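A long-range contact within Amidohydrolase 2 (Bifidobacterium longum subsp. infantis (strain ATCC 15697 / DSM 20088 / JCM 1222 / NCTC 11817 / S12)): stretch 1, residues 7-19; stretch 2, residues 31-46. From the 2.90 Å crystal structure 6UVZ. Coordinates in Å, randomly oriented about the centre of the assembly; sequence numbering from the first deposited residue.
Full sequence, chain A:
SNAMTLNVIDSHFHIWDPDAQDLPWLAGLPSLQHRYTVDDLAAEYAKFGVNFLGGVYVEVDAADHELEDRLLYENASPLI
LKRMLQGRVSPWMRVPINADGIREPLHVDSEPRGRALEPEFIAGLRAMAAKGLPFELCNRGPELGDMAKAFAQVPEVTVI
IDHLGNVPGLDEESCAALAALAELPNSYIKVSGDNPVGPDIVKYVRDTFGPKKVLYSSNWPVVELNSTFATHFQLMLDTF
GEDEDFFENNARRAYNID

Stretch 1, residues 7-19: NVIDSHFHIWDPD
Stretch 2 31-46: SLQHRYTVDDLAAEYA

Stretch 1 enters as a β-strand that includes Val-8, Ile-9 and Asp-10, turns a corner at Ser-11 and His-12, and runs on in extended form to Asp-17, after which Pro-18 turns. Stretch 2 runs the other way: a loop, extended from His-34 to Thr-37, leads into a helix that starts at Val-38 and runs on past Ala-46, its axis 11.6 Å from that of the strand at 148°, roughly antiparallel. Early residues of stretch 1 therefore meet the helix and later ones the loop, and the contact buries 718 Å² in total.

Alternation sorts the strand. Val-8 (phi/psi -131/131, chi1 t) points toward the helix, and its CG1 lies 3.7 Å from CE1 of Tyr-45, a compact branched side chain against a broad ring; Ile-9 points away. Asp-10 (-82/108, chi1 t) again points toward the helix. Its OD1 is modelled 2.2 Å from Tyr-45 OH, too short to interpret, whereas its OD2 accepts from the backbone N of His-12 at 3.2 Å and so braces the corner.

Beyond the corner, Phe-13 (-148/164, chi1 p, chi2 96°) presents its ring to Leu-41 (chi1 t, chi2 p). Leu-41 CD2 sits 3.7 Å from Phe-13 CG and 4.1 Å from the ring centroid, 30° off the normal, an off-centre CH-pi contact between buried apolar groups. Ile-15 (-140/147, chi1 p, chi2 t), its CA 5.1 Å from Tyr-36 CA, fills a buried site beside the backbone with an apolar branched side chain: its CB is 3.3 Å from Tyr-36 O and its CG2 3.7 Å from Val-38 N. Thr-37 caps the helix, its OG1 accepting weakly from Asp-40 N at 3.5 Å.

Trp-16 (-161/165, chi1 p, chi2 73°) has the largest area covered by the other stretch. Its O accepts from Tyr-36 N at 2.9 Å and 168°; the return bond, Trp-16 N to Tyr-36 O, is weak at 3.4 Å, so the antiparallel pairing is loose. The indole combines a polar edge with a broad apolar surface: NE1 donates to Leu-32 O at 3.2 Å, and the Tyr-36 ring (-117/128, chi1 m, chi2 92°) turns its edge to the face of the five-membered ring, centroids 5.2 Å apart and planes at 73°.

Asp-17 (-131/112, chi1 t), its CA 4.4 Å from Arg-35 CA, offers a negative charge to the guanidinium edge: its OD2 forms a salt bridge to Arg-35 NH1 at 3.0 Å. The included hydrogen bond is weak, at 128°; Arg-35 (-85/124) reaches it with chi1 to chi3 all t. Finally Pro-18 (-66/-15, C-gamma endo) lays its compact ring against the backbone, CD 3.3 Å from His-34 O.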

# COMPACT_ATOMS: atom_id res chain seq x y z
N ASN A 7 8.90 -9.89 -14.31
CA ASN A 7 7.70 -10.18 -13.54
C ASN A 7 7.43 -9.04 -12.56
O ASN A 7 8.35 -8.58 -11.87
CB ASN A 7 7.85 -11.50 -12.78
CG ASN A 7 8.07 -12.68 -13.71
OD1 ASN A 7 7.55 -12.71 -14.83
ND2 ASN A 7 8.84 -13.66 -13.25
N VAL A 8 6.18 -8.59 -12.51
CA VAL A 8 5.79 -7.43 -11.72
C VAL A 8 4.57 -7.78 -10.88
O VAL A 8 3.59 -8.34 -11.40
CB VAL A 8 5.49 -6.21 -12.62
CG1 VAL A 8 4.91 -5.07 -11.80
CG2 VAL A 8 6.74 -5.76 -13.35
N ILE A 9 4.63 -7.46 -9.59
CA ILE A 9 3.50 -7.59 -8.68
C ILE A 9 3.19 -6.21 -8.13
O ILE A 9 4.02 -5.61 -7.43
CB ILE A 9 3.78 -8.58 -7.54
CG1 ILE A 9 3.85 -10.01 -8.07
CG2 ILE A 9 2.72 -8.46 -6.45
CD1 ILE A 9 4.06 -11.06 -6.99
N ASP A 10 2.00 -5.70 -8.43
CA ASP A 10 1.59 -4.37 -7.99
C ASP A 10 1.07 -4.47 -6.56
O ASP A 10 -0.01 -5.00 -6.32
CB ASP A 10 0.52 -3.80 -8.91
CG ASP A 10 0.48 -2.29 -8.90
OD1 ASP A 10 0.51 -1.69 -9.99
OD2 ASP A 10 0.44 -1.70 -7.80
N SER A 11 1.84 -3.95 -5.60
CA SER A 11 1.48 -4.08 -4.20
C SER A 11 0.46 -3.04 -3.74
O SER A 11 0.07 -3.06 -2.57
CB SER A 11 2.73 -4.00 -3.32
OG SER A 11 3.41 -2.77 -3.51
N HIS A 12 -0.00 -2.15 -4.62
CA HIS A 12 -0.93 -1.10 -4.21
C HIS A 12 -1.63 -0.55 -5.45
O HIS A 12 -1.01 0.19 -6.22
CB HIS A 12 -0.19 -0.00 -3.46
CG HIS A 12 -1.09 1.03 -2.84
ND1 HIS A 12 -1.30 1.11 -1.48
CD2 HIS A 12 -1.82 2.02 -3.40
CE1 HIS A 12 -2.13 2.11 -1.23
NE2 HIS A 12 -2.46 2.68 -2.37
N PHE A 13 -2.90 -0.88 -5.62
CA PHE A 13 -3.71 -0.30 -6.69
C PHE A 13 -5.15 -0.20 -6.21
O PHE A 13 -5.55 -0.83 -5.23
CB PHE A 13 -3.62 -1.12 -7.98
CG PHE A 13 -4.51 -2.33 -8.01
CD1 PHE A 13 -5.75 -2.28 -8.62
CD2 PHE A 13 -4.10 -3.52 -7.44
CE1 PHE A 13 -6.57 -3.39 -8.65
CE2 PHE A 13 -4.91 -4.64 -7.47
CZ PHE A 13 -6.15 -4.57 -8.07
N HIS A 14 -5.94 0.60 -6.93
CA HIS A 14 -7.33 0.83 -6.59
C HIS A 14 -8.21 0.64 -7.82
O HIS A 14 -7.76 0.83 -8.96
CB HIS A 14 -7.56 2.24 -6.03
CG HIS A 14 -6.66 2.60 -4.89
ND1 HIS A 14 -6.87 2.13 -3.61
CD2 HIS A 14 -5.57 3.39 -4.82
CE1 HIS A 14 -5.93 2.61 -2.81
NE2 HIS A 14 -5.13 3.38 -3.52
N ILE A 15 -9.46 0.26 -7.58
CA ILE A 15 -10.51 0.24 -8.60
C ILE A 15 -11.79 0.75 -7.95
O ILE A 15 -12.04 0.52 -6.76
CB ILE A 15 -10.73 -1.16 -9.21
CG1 ILE A 15 -11.03 -2.19 -8.13
CG2 ILE A 15 -9.53 -1.58 -10.06
CD1 ILE A 15 -11.38 -3.56 -8.66
N TRP A 16 -12.61 1.44 -8.74
CA TRP A 16 -13.89 1.92 -8.24
C TRP A 16 -14.81 2.24 -9.41
O TRP A 16 -14.37 2.35 -10.56
CB TRP A 16 -13.72 3.15 -7.34
CG TRP A 16 -13.06 4.33 -8.00
CD1 TRP A 16 -13.61 5.15 -8.94
CD2 TRP A 16 -11.74 4.82 -7.76
NE1 TRP A 16 -12.70 6.12 -9.31
CE2 TRP A 16 -11.55 5.94 -8.59
CE3 TRP A 16 -10.70 4.42 -6.92
CZ2 TRP A 16 -10.36 6.66 -8.61
CZ3 TRP A 16 -9.52 5.14 -6.93
CH2 TRP A 16 -9.36 6.25 -7.77
N ASP A 17 -16.09 2.38 -9.09
CA ASP A 17 -17.12 2.76 -10.06
C ASP A 17 -17.92 3.89 -9.44
O ASP A 17 -18.65 3.67 -8.45
CB ASP A 17 -18.01 1.57 -10.41
CG ASP A 17 -18.98 1.88 -11.54
OD1 ASP A 17 -18.87 2.97 -12.14
OD2 ASP A 17 -19.86 1.03 -11.81
N PRO A 18 -17.84 5.12 -9.98
CA PRO A 18 -18.51 6.26 -9.34
C PRO A 18 -20.03 6.18 -9.35
O PRO A 18 -20.67 6.93 -8.60
CB PRO A 18 -18.01 7.46 -10.15
CG PRO A 18 -17.64 6.89 -11.48
CD PRO A 18 -17.11 5.51 -11.20
N ASP A 19 -20.62 5.31 -10.16
CA ASP A 19 -22.07 5.17 -10.18
C ASP A 19 -22.56 4.20 -9.10
O ASP A 19 -23.45 4.55 -8.32
CB ASP A 19 -22.55 4.70 -11.56
CG ASP A 19 -22.37 5.76 -12.63
OD1 ASP A 19 -21.28 5.83 -13.23
OD2 ASP A 19 -23.32 6.53 -12.86
N SER A 31 -10.87 14.50 -12.73
CA SER A 31 -9.96 13.64 -13.48
C SER A 31 -10.11 12.17 -13.09
O SER A 31 -9.72 11.30 -13.88
CB SER A 31 -8.52 14.09 -13.26
OG SER A 31 -7.61 13.19 -13.88
N LEU A 32 -10.66 11.88 -11.92
CA LEU A 32 -10.78 10.51 -11.43
C LEU A 32 -12.22 10.02 -11.34
O LEU A 32 -12.44 8.90 -10.88
CB LEU A 32 -10.11 10.39 -10.06
CG LEU A 32 -8.61 10.69 -10.02
CD1 LEU A 32 -8.09 10.68 -8.59
CD2 LEU A 32 -7.84 9.69 -10.87
N GLN A 33 -13.19 10.83 -11.77
CA GLN A 33 -14.60 10.45 -11.69
C GLN A 33 -14.99 9.57 -12.87
O GLN A 33 -15.89 9.87 -13.66
CB GLN A 33 -15.48 11.69 -11.60
CG GLN A 33 -15.25 12.52 -10.35
CD GLN A 33 -16.15 13.74 -10.29
OE1 GLN A 33 -16.95 13.98 -11.19
NE2 GLN A 33 -16.02 14.51 -9.21
N HIS A 34 -14.28 8.44 -12.99
CA HIS A 34 -14.53 7.47 -14.05
C HIS A 34 -14.51 6.07 -13.45
O HIS A 34 -14.07 5.87 -12.31
CB HIS A 34 -13.50 7.58 -15.18
CG HIS A 34 -13.37 8.96 -15.75
ND1 HIS A 34 -14.29 9.49 -16.62
CD2 HIS A 34 -12.42 9.91 -15.57
CE1 HIS A 34 -13.92 10.72 -16.96
NE2 HIS A 34 -12.79 10.99 -16.33
N ARG A 35 -14.98 5.10 -14.22
CA ARG A 35 -14.95 3.71 -13.80
C ARG A 35 -13.59 3.11 -14.13
O ARG A 35 -13.15 3.14 -15.28
CB ARG A 35 -16.07 2.92 -14.49
CG ARG A 35 -15.99 1.42 -14.27
CD ARG A 35 -17.14 0.70 -14.94
NE ARG A 35 -16.94 -0.75 -14.93
CZ ARG A 35 -17.30 -1.55 -13.93
NH1 ARG A 35 -17.88 -1.04 -12.85
NH2 ARG A 35 -17.08 -2.85 -14.01
N TYR A 36 -12.93 2.56 -13.12
CA TYR A 36 -11.63 1.91 -13.27
C TYR A 36 -11.76 0.44 -12.91
O TYR A 36 -12.26 0.11 -11.83
CB TYR A 36 -10.57 2.58 -12.40
CG TYR A 36 -10.27 4.02 -12.77
CD1 TYR A 36 -10.96 5.07 -12.16
CD2 TYR A 36 -9.31 4.32 -13.72
CE1 TYR A 36 -10.69 6.38 -12.50
CE2 TYR A 36 -9.03 5.64 -14.06
CZ TYR A 36 -9.73 6.66 -13.45
OH TYR A 36 -9.46 7.96 -13.79
N THR A 37 -11.32 -0.43 -13.81
CA THR A 37 -11.37 -1.87 -13.60
C THR A 37 -9.96 -2.44 -13.58
O THR A 37 -8.99 -1.79 -13.96
CB THR A 37 -12.21 -2.56 -14.69
OG1 THR A 37 -11.59 -2.36 -15.97
CG2 THR A 37 -13.62 -1.99 -14.72
N VAL A 38 -9.86 -3.69 -13.12
CA VAL A 38 -8.57 -4.37 -13.09
C VAL A 38 -8.06 -4.61 -14.51
O VAL A 38 -6.84 -4.64 -14.74
CB VAL A 38 -8.68 -5.68 -12.29
CG1 VAL A 38 -9.71 -6.62 -12.93
CG2 VAL A 38 -7.33 -6.36 -12.17
N ASP A 39 -8.96 -4.75 -15.48
CA ASP A 39 -8.54 -4.92 -16.87
C ASP A 39 -7.86 -3.66 -17.40
O ASP A 39 -6.96 -3.76 -18.24
CB ASP A 39 -9.73 -5.29 -17.74
CG ASP A 39 -10.33 -6.63 -17.38
OD1 ASP A 39 -9.76 -7.32 -16.50
OD2 ASP A 39 -11.36 -7.01 -17.97
N ASP A 40 -8.28 -2.48 -16.94
CA ASP A 40 -7.63 -1.25 -17.36
C ASP A 40 -6.19 -1.19 -16.86
O ASP A 40 -5.30 -0.69 -17.57
CB ASP A 40 -8.42 -0.04 -16.86
CG ASP A 40 -9.81 0.03 -17.46
OD1 ASP A 40 -9.97 -0.32 -18.64
OD2 ASP A 40 -10.75 0.44 -16.74
N LEU A 41 -5.94 -1.69 -15.65
CA LEU A 41 -4.57 -1.75 -15.14
C LEU A 41 -3.75 -2.81 -15.88
O LEU A 41 -2.55 -2.61 -16.09
CB LEU A 41 -4.58 -2.04 -13.64
CG LEU A 41 -3.22 -2.09 -12.94
CD1 LEU A 41 -2.52 -0.75 -13.03
CD2 LEU A 41 -3.38 -2.52 -11.49
N ALA A 42 -4.38 -3.92 -16.27
CA ALA A 42 -3.67 -4.94 -17.02
C ALA A 42 -3.25 -4.45 -18.40
O ALA A 42 -2.19 -4.84 -18.91
CB ALA A 42 -4.53 -6.20 -17.15
N ALA A 43 -4.07 -3.59 -19.02
CA ALA A 43 -3.71 -3.04 -20.33
C ALA A 43 -2.51 -2.11 -20.23
O ALA A 43 -1.73 -2.01 -21.19
CB ALA A 43 -4.90 -2.31 -20.94
N GLU A 44 -2.35 -1.42 -19.10
CA GLU A 44 -1.19 -0.56 -18.92
C GLU A 44 0.10 -1.37 -18.82
O GLU A 44 1.11 -1.02 -19.43
CB GLU A 44 -1.37 0.33 -17.69
CG GLU A 44 -2.49 1.35 -17.82
CD GLU A 44 -2.16 2.44 -18.82
OE1 GLU A 44 -1.05 3.00 -18.74
OE2 GLU A 44 -3.02 2.74 -19.68
N TYR A 45 0.07 -2.46 -18.04
CA TYR A 45 1.23 -3.33 -17.96
C TYR A 45 1.49 -4.08 -19.26
O TYR A 45 2.61 -4.55 -19.48
CB TYR A 45 1.07 -4.32 -16.80
CG TYR A 45 1.27 -3.69 -15.44
CD1 TYR A 45 2.53 -3.34 -15.00
CD2 TYR A 45 0.19 -3.44 -14.61
CE1 TYR A 45 2.72 -2.76 -13.76
CE2 TYR A 45 0.37 -2.86 -13.36
CZ TYR A 45 1.64 -2.53 -12.95
OH TYR A 45 1.83 -1.95 -11.72
N ALA A 46 0.48 -4.19 -20.13
CA ALA A 46 0.70 -4.79 -21.44
C ALA A 46 1.51 -3.86 -22.33
O ALA A 46 2.36 -4.31 -23.11
CB ALA A 46 -0.63 -5.15 -22.09